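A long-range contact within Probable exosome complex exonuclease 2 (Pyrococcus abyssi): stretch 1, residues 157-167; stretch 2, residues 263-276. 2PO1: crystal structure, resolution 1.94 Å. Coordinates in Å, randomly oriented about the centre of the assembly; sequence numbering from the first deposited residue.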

# COMPACT_ATOMS: atom_id res chain seq x y z
N GLY C 157 22.89 16.18 -1.00
CA GLY C 157 22.67 17.61 -1.17
C GLY C 157 23.58 18.22 -2.24
O GLY C 157 23.18 19.13 -2.97
N ILE C 158 24.81 17.76 -2.29
CA ILE C 158 25.79 18.24 -3.28
C ILE C 158 25.26 17.86 -4.64
O ILE C 158 25.09 18.71 -5.51
N ALA C 159 24.92 16.60 -4.81
CA ALA C 159 24.33 16.14 -6.08
C ALA C 159 23.08 16.92 -6.44
O ALA C 159 22.87 17.20 -7.61
N ALA C 160 22.24 17.26 -5.44
CA ALA C 160 20.91 17.85 -5.72
C ALA C 160 21.14 19.24 -6.24
O ALA C 160 20.64 19.61 -7.30
N ILE C 161 21.97 20.02 -5.55
CA ILE C 161 22.15 21.36 -6.00
C ILE C 161 22.98 21.39 -7.29
O ILE C 161 22.79 22.27 -8.15
N ALA C 162 23.89 20.45 -7.43
CA ALA C 162 24.68 20.44 -8.66
C ALA C 162 23.77 20.07 -9.82
O ALA C 162 23.92 20.57 -10.93
N ALA C 163 22.80 19.18 -9.60
CA ALA C 163 21.92 18.75 -10.69
C ALA C 163 21.01 19.95 -11.07
O ALA C 163 20.79 20.25 -12.24
N LEU C 164 20.54 20.69 -10.06
CA LEU C 164 19.67 21.88 -10.30
C LEU C 164 20.42 22.96 -11.07
O LEU C 164 19.88 23.63 -11.99
N LEU C 165 21.68 23.15 -10.71
CA LEU C 165 22.54 24.08 -11.44
C LEU C 165 22.77 23.59 -12.85
O LEU C 165 22.88 24.38 -13.73
N ASN C 166 22.82 22.28 -13.04
CA ASN C 166 22.99 21.68 -14.36
C ASN C 166 21.75 21.69 -15.24
O ASN C 166 21.82 21.45 -16.46
N ALA C 167 20.61 21.95 -14.62
CA ALA C 167 19.35 21.69 -15.25
C ALA C 167 19.15 22.74 -16.30
O ALA C 167 19.52 23.91 -16.12
N GLU C 263 34.29 25.24 0.28
CA GLU C 263 35.27 24.45 -0.48
C GLU C 263 34.49 23.53 -1.46
O GLU C 263 34.92 23.30 -2.58
N ILE C 264 33.34 23.04 -1.01
CA ILE C 264 32.51 22.18 -1.84
C ILE C 264 31.79 22.96 -2.95
O ILE C 264 31.72 22.49 -4.11
N ARG C 265 31.28 24.15 -2.61
CA ARG C 265 30.63 25.00 -3.63
C ARG C 265 31.55 25.25 -4.82
O ARG C 265 31.13 25.14 -5.99
N LYS C 266 32.80 25.57 -4.53
CA LYS C 266 33.77 25.69 -5.61
C LYS C 266 33.84 24.44 -6.53
O LYS C 266 33.94 24.57 -7.74
N LEU C 267 33.78 23.23 -5.96
CA LEU C 267 33.81 22.01 -6.77
C LEU C 267 32.54 21.84 -7.59
O LEU C 267 32.60 21.47 -8.76
N ILE C 268 31.40 22.10 -6.95
CA ILE C 268 30.14 22.17 -7.64
C ILE C 268 30.14 23.15 -8.81
O ILE C 268 29.75 22.77 -9.89
N LEU C 269 30.59 24.39 -8.60
CA LEU C 269 30.50 25.36 -9.67
C LEU C 269 31.39 24.89 -10.83
O LEU C 269 31.02 25.03 -11.99
N GLU C 270 32.54 24.31 -10.48
CA GLU C 270 33.55 23.82 -11.44
C GLU C 270 32.93 22.69 -12.29
O GLU C 270 33.00 22.69 -13.51
N ALA C 271 32.30 21.74 -11.64
CA ALA C 271 31.63 20.62 -12.34
C ALA C 271 30.55 21.16 -13.22
O ALA C 271 30.39 20.73 -14.36
N VAL C 272 29.79 22.10 -12.68
CA VAL C 272 28.65 22.68 -13.40
C VAL C 272 29.18 23.37 -14.66
O VAL C 272 28.72 23.11 -15.76
N GLU C 273 30.20 24.21 -14.48
CA GLU C 273 30.85 24.86 -15.57
C GLU C 273 31.52 23.93 -16.56
O GLU C 273 31.53 24.20 -17.74
N LYS C 274 32.11 22.84 -16.07
CA LYS C 274 32.79 21.90 -16.98
C LYS C 274 31.80 21.28 -17.98
O LYS C 274 32.16 21.09 -19.16
N ALA C 275 30.58 20.99 -17.53
CA ALA C 275 29.61 20.29 -18.41
C ALA C 275 29.09 21.19 -19.53
O ALA C 275 28.53 20.69 -20.50
N LYS C 276 29.25 22.49 -19.36
CA LYS C 276 29.00 23.46 -20.43
C LYS C 276 30.17 23.58 -21.42
O LYS C 276 30.02 24.25 -22.45

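The helices of the two stretches run in roughly the same direction, their axes 35° apart and 9.5 Å at closest approach. The contact is mainly apolar and centres on Ile268. Its CA-to-CB bond points toward the first helix, and its side chain (chi1 m, chi2 t) fits as a knob into a hole formed by Ile158, Ile161, Ala162 and Leu165. The distances bear this out: Ile268 CG1 lies 3.9 Å from Ile158 CG2, Ile268 CD1 3.7 Å from Ile161 CG2, and Ile268 CG2 3.9 Å from Ala162 CB and 3.5 Å from Leu165 CD1.

One turn to each side of the knob, the packing continues. Ile264 (m, t) points toward the partner and places CG2 3.7 Å from CG1 of Ile158, whose m, t side chain starts sideways but ends nearer. Val272 (t) likewise points in, with CG2 3.5 Å from Leu165 CB. Leu165 (m, t) points toward the second helix.

No direct hydrogen bond crosses the contact; the polar link is a water. It accepts from Asn166 ND2 at 3.1 Å and donates to Val272 O at 2.6 Å. Asn166 has chi1 t, and its OD1 is hydrogen-bonded elsewhere in the structure. Within the second stretch, Lys276 NZ forms a salt bridge with Glu273 OE2 at 2.7 Å.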

# COMPACT_ATOMS: atom_id res chain seq x y z
CB ILE C 158 27.13 17.61 -3.09
CG1 ILE C 158 27.79 18.22 -1.86
CG2 ILE C 158 28.07 17.86 -4.26
CD1 ILE C 158 28.92 17.34 -1.34
CB ALA C 159 24.03 14.68 -6.04
CB ALA C 160 20.01 17.86 -4.48
CB ILE C 161 22.74 22.30 -4.89
CG1 ILE C 161 22.60 23.77 -5.33
CG2 ILE C 161 24.14 21.93 -4.56
CD1 ILE C 161 21.08 24.20 -5.27
CB ALA C 162 25.90 19.48 -8.55
CB ALA C 163 21.12 17.54 -10.27
CB LEU C 164 19.19 22.38 -8.94
CG LEU C 164 18.09 21.55 -8.34
CD1 LEU C 164 17.93 22.03 -6.94
CD2 LEU C 164 16.80 21.84 -9.11
CB LEU C 165 23.89 24.26 -10.77
CG LEU C 165 23.78 25.05 -9.46
CD1 LEU C 165 25.03 24.76 -8.63
CD2 LEU C 165 23.55 26.55 -9.73
CB ASN C 166 23.39 20.21 -14.18
CG ASN C 166 23.57 19.49 -15.47
OD1 ASN C 166 22.92 18.53 -15.71
ND2 ASN C 166 24.48 19.97 -16.32
CB ALA C 167 18.24 21.72 -14.24
CB GLU C 263 36.08 23.60 0.50
CG GLU C 263 37.02 24.42 1.44
CD GLU C 263 37.76 23.52 2.42
OE1 GLU C 263 37.33 22.39 2.60
OE2 GLU C 263 38.76 23.93 3.01
CB ILE C 264 31.53 21.41 -0.96
CG1 ILE C 264 32.36 20.50 -0.01
CG2 ILE C 264 30.53 20.67 -1.82
CD1 ILE C 264 31.69 19.37 0.48
CB ARG C 265 30.22 26.32 -3.02
CG ARG C 265 29.20 27.16 -3.76
CD ARG C 265 28.08 27.45 -2.72
NE ARG C 265 28.72 27.95 -1.51
CZ ARG C 265 28.38 27.69 -0.26
NH1 ARG C 265 27.34 26.92 0.08
NH2 ARG C 265 29.13 28.21 0.67
CB LYS C 266 35.14 26.03 -5.06
CG LYS C 266 35.17 27.36 -4.36
CD LYS C 266 36.63 27.75 -4.06
CE LYS C 266 36.70 28.85 -3.02
NZ LYS C 266 35.93 30.05 -3.44
CB LEU C 267 33.98 20.78 -5.89
CG LEU C 267 35.32 20.76 -5.19
CD1 LEU C 267 35.37 19.68 -4.06
CD2 LEU C 267 36.49 20.60 -6.21
CB ILE C 268 28.96 22.52 -6.70
CG1 ILE C 268 28.79 21.41 -5.63
CG2 ILE C 268 27.70 22.74 -7.52
CD1 ILE C 268 27.82 21.86 -4.44
CB LEU C 269 30.95 26.75 -9.20
CG LEU C 269 29.91 27.80 -8.80
CD1 LEU C 269 28.53 27.40 -9.28
CD2 LEU C 269 29.94 28.03 -7.30
CB GLU C 270 34.73 23.31 -10.61
CG GLU C 270 35.96 22.83 -11.37
CD GLU C 270 37.25 22.79 -10.48
OE1 GLU C 270 38.35 22.79 -11.07
OE2 GLU C 270 37.17 22.76 -9.21
CB ALA C 271 31.03 19.66 -11.35
CB VAL C 272 27.90 23.65 -12.53
CG1 VAL C 272 27.00 24.56 -13.39
CG2 VAL C 272 27.05 22.85 -11.49
CB GLU C 273 31.85 25.85 -15.02
CG GLU C 273 31.15 27.08 -14.50
CD GLU C 273 30.16 27.64 -15.52
OE1 GLU C 273 30.64 28.25 -16.50
OE2 GLU C 273 28.92 27.43 -15.33
CB LYS C 274 33.53 20.79 -16.22
CG LYS C 274 34.29 19.84 -17.14
CD LYS C 274 34.84 18.62 -16.41
CE LYS C 274 35.80 17.81 -17.31
NZ LYS C 274 36.50 16.70 -16.58
CB ALA C 275 28.43 19.70 -17.62
CB LYS C 276 28.72 24.85 -19.84
CG LYS C 276 27.67 24.84 -18.77
CD LYS C 276 27.57 26.16 -18.09
CE LYS C 276 26.44 26.09 -17.11
NZ LYS C 276 26.41 27.21 -16.16
O HOH W 1 26.24 22.46 -16.07